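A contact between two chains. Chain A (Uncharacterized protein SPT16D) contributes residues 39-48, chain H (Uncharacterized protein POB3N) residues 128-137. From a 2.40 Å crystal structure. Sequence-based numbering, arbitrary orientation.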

# COMPACT_ATOMS: atom_id res chain seq x y z
N PRO A 39 6.35 -2.75 1.07
CA PRO A 39 5.35 -3.09 0.05
C PRO A 39 3.97 -3.31 0.68
O PRO A 39 3.76 -4.30 1.38
CB PRO A 39 5.89 -4.39 -0.54
CG PRO A 39 6.66 -5.02 0.59
CD PRO A 39 7.23 -3.89 1.39
N ILE A 40 3.06 -2.38 0.44
CA ILE A 40 1.71 -2.48 1.00
C ILE A 40 0.65 -2.44 -0.10
O ILE A 40 0.39 -1.39 -0.69
CB ILE A 40 1.44 -1.37 2.03
CG1 ILE A 40 2.50 -1.40 3.14
CG2 ILE A 40 0.05 -1.51 2.63
CD1 ILE A 40 2.40 -0.26 4.14
N MET A 41 0.05 -3.60 -0.35
CA MET A 41 -1.04 -3.75 -1.32
C MET A 41 -0.68 -3.26 -2.71
O MET A 41 -1.48 -2.61 -3.39
CB MET A 41 -2.30 -3.06 -0.81
CG MET A 41 -2.83 -3.66 0.49
SD MET A 41 -3.44 -5.35 0.26
CE MET A 41 -3.27 -6.01 1.92
N GLY A 42 0.54 -3.57 -3.14
CA GLY A 42 0.97 -3.26 -4.49
C GLY A 42 1.63 -1.90 -4.58
O GLY A 42 1.93 -1.41 -5.67
N ARG A 43 1.86 -1.28 -3.42
CA ARG A 43 2.40 0.06 -3.38
C ARG A 43 3.63 0.12 -2.49
O ARG A 43 3.60 -0.34 -1.35
CB ARG A 43 1.33 1.04 -2.89
CG ARG A 43 1.81 2.47 -2.72
CD ARG A 43 0.64 3.42 -2.51
NE ARG A 43 -0.35 3.29 -3.58
CZ ARG A 43 -0.22 3.82 -4.79
NH1 ARG A 43 0.86 4.53 -5.10
NH2 ARG A 43 -1.17 3.65 -5.70
N PRO A 44 4.72 0.68 -3.02
CA PRO A 44 5.95 0.90 -2.27
C PRO A 44 5.81 2.08 -1.33
O PRO A 44 5.75 3.22 -1.79
CB PRO A 44 6.98 1.21 -3.36
CG PRO A 44 6.17 1.75 -4.50
CD PRO A 44 4.84 1.06 -4.44
N VAL A 45 5.78 1.82 -0.03
CA VAL A 45 5.54 2.89 0.94
C VAL A 45 6.79 3.20 1.75
O VAL A 45 7.31 2.34 2.46
CB VAL A 45 4.38 2.54 1.89
CG1 VAL A 45 4.11 3.70 2.83
CG2 VAL A 45 3.14 2.19 1.09
N PRO A 46 7.27 4.45 1.65
CA PRO A 46 8.47 4.90 2.37
C PRO A 46 8.18 5.17 3.84
O PRO A 46 7.13 5.71 4.17
CB PRO A 46 8.83 6.22 1.67
CG PRO A 46 8.00 6.26 0.41
CD PRO A 46 6.78 5.47 0.72
N PHE A 47 9.11 4.78 4.71
CA PHE A 47 9.07 5.19 6.11
C PHE A 47 10.46 5.65 6.52
O PHE A 47 11.44 4.90 6.41
CB PHE A 47 8.59 4.04 7.00
CG PHE A 47 7.12 3.74 6.86
CD1 PHE A 47 6.18 4.48 7.56
CD2 PHE A 47 6.68 2.72 6.03
CE1 PHE A 47 4.82 4.21 7.44
CE2 PHE A 47 5.33 2.44 5.91
CZ PHE A 47 4.40 3.18 6.61
N HIS A 48 10.56 6.89 6.99
CA HIS A 48 11.84 7.46 7.36
C HIS A 48 12.35 6.83 8.65
O HIS A 48 11.55 6.40 9.49
CB HIS A 48 11.71 8.98 7.52
CG HIS A 48 13.02 9.71 7.51
ND1 HIS A 48 13.83 9.79 8.62
CD2 HIS A 48 13.65 10.39 6.53
CE1 HIS A 48 14.91 10.50 8.32
NE2 HIS A 48 14.82 10.87 7.06
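Chain H 128-137: PAFEIPYSEI

Chain A presents a hairpin, and chain H lies across it. Ile A40 and Arg A43 are paired through their backbones (Ile A40 N to Arg A43 O 2.8 Å, Arg A43 N to Ile A40 O 3.1 Å), with Met A41 and Gly A42 at the bend. Gly A42 has phi/psi of 90/8, where a CB would jam against the preceding carbonyl oxygen. Chain H turns a corner at Ala H129, runs extended to Pro H133, then coils into a 3-10 segment, 134-136. Its strand 130-133 and strand 43-48 cross obliquely, at -131°, nearer antiparallel than parallel, with axes 8.6 Å apart at closest approach, and no direct hydrogen bond joins the two stretches.

The direct contacts are mostly apolar packing, with one long salt bridge besides. The main bump on chain H is Phe H130, its chi1 in the p well and its CB directed toward chain A; Ile A40, Val A45 and Phe A47 form the hollow that receives it. Branched Ile A40 offers methyls to a flat ring face, CD1 lying 4.2 Å from the Phe H130 centroid and 17° off the normal, while Ile A40 CG2 reaches Phe H130 CD1 at 4.0 Å. The compact, branched Val A45 fits close to the base of this side chain, Val A45 CG2 to Phe H130 CB being 3.7 Å. Farther out, the broad, flat Phe A47 reaches the far part of the ring, its CZ meeting Phe H130 CE2 at 4.2 Å, the latter atom near the edge of the Phe A47 ring.

Met A41, long and flexible, is chain A's own bump and bends (m, m, t) along chain H: its CG lies 3.5 Å from Glu H131 O and 3.9 Å from Pro H133 CD, and its SD 3.9 Å from Glu H136 CG. Arg A43 combines an aliphatic stem, CD 3.7 Å from Ala H129 O, with a charged end, forming a long salt bridge from NE to Glu H131 OE1 at 3.7 Å. A water bridges the backbones, donating to Ile A40 O (2.7 Å) and accepting from Glu H131 N (3.1 Å).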

# COMPACT_ATOMS: atom_id res chain seq x y z
N PRO H 128 -2.81 10.20 0.57
CA PRO H 128 -2.70 8.80 0.99
C PRO H 128 -1.27 8.29 0.97
O PRO H 128 -0.57 8.46 -0.03
CB PRO H 128 -3.55 8.06 -0.05
CG PRO H 128 -3.55 8.95 -1.26
CD PRO H 128 -3.55 10.35 -0.70
N ALA H 129 -0.84 7.68 2.06
CA ALA H 129 0.44 6.99 2.08
C ALA H 129 0.23 5.56 1.61
O ALA H 129 1.03 5.02 0.83
CB ALA H 129 1.04 7.00 3.48
N PHE H 130 -0.86 4.95 2.08
CA PHE H 130 -1.25 3.60 1.66
C PHE H 130 -2.74 3.32 1.87
O PHE H 130 -3.41 4.02 2.63
CB PHE H 130 -0.38 2.54 2.33
CG PHE H 130 -0.48 2.54 3.83
CD1 PHE H 130 -1.37 1.70 4.49
CD2 PHE H 130 0.35 3.36 4.59
CE1 PHE H 130 -1.45 1.69 5.87
CE2 PHE H 130 0.28 3.36 5.97
CZ PHE H 130 -0.62 2.52 6.61
N GLU H 131 -3.24 2.28 1.21
CA GLU H 131 -4.65 1.92 1.30
C GLU H 131 -4.79 0.42 1.57
O GLU H 131 -4.05 -0.39 1.01
CB GLU H 131 -5.38 2.27 0.01
CG GLU H 131 -5.35 3.75 -0.35
CD GLU H 131 -4.37 4.05 -1.47
OE1 GLU H 131 -3.49 3.20 -1.72
OE2 GLU H 131 -4.49 5.12 -2.10
N ILE H 132 -5.74 0.05 2.42
CA ILE H 132 -6.03 -1.35 2.69
C ILE H 132 -7.50 -1.67 2.39
O ILE H 132 -8.40 -1.19 3.08
CB ILE H 132 -5.74 -1.71 4.16
CG1 ILE H 132 -4.26 -1.46 4.47
CG2 ILE H 132 -6.05 -3.18 4.42
CD1 ILE H 132 -4.02 -0.85 5.82
N PRO H 133 -7.73 -2.47 1.34
CA PRO H 133 -9.09 -2.88 0.95
C PRO H 133 -9.71 -3.77 2.02
O PRO H 133 -9.02 -4.64 2.56
CB PRO H 133 -8.87 -3.67 -0.35
CG PRO H 133 -7.48 -3.35 -0.80
CD PRO H 133 -6.70 -2.98 0.42
N TYR H 134 -10.99 -3.55 2.33
CA TYR H 134 -11.70 -4.30 3.36
C TYR H 134 -11.71 -5.80 3.07
O TYR H 134 -11.69 -6.62 4.00
CB TYR H 134 -13.13 -3.77 3.51
CG TYR H 134 -13.19 -2.34 4.02
CD1 TYR H 134 -12.21 -1.84 4.87
CD2 TYR H 134 -14.22 -1.49 3.63
CE1 TYR H 134 -12.26 -0.54 5.32
CE2 TYR H 134 -14.28 -0.18 4.08
CZ TYR H 134 -13.29 0.28 4.93
OH TYR H 134 -13.33 1.58 5.39
N SER H 135 -11.73 -6.16 1.79
CA SER H 135 -11.78 -7.56 1.38
C SER H 135 -10.53 -8.33 1.76
O SER H 135 -10.54 -9.57 1.81
CB SER H 135 -12.02 -7.65 -0.14
OG SER H 135 -10.99 -6.99 -0.85
N GLU H 136 -9.44 -7.62 2.04
CA GLU H 136 -8.19 -8.25 2.43
C GLU H 136 -8.10 -8.51 3.93
O GLU H 136 -7.29 -9.32 4.38
CB GLU H 136 -7.00 -7.39 2.00
CG GLU H 136 -6.77 -7.35 0.50
CD GLU H 136 -6.28 -8.68 -0.03
OE1 GLU H 136 -5.29 -9.22 0.51
OE2 GLU H 136 -6.89 -9.20 -0.99
N ILE H 137 -8.95 -7.83 4.70
CA ILE H 137 -8.84 -7.85 6.16
C ILE H 137 -9.51 -9.09 6.77
O ILE H 137 -10.70 -9.33 6.58
CB ILE H 137 -9.43 -6.56 6.78
CG1 ILE H 137 -8.66 -5.33 6.26
CG2 ILE H 137 -9.40 -6.62 8.30
CD1 ILE H 137 -9.20 -4.01 6.77
O HOH W 1 -1.19 0.82 -0.64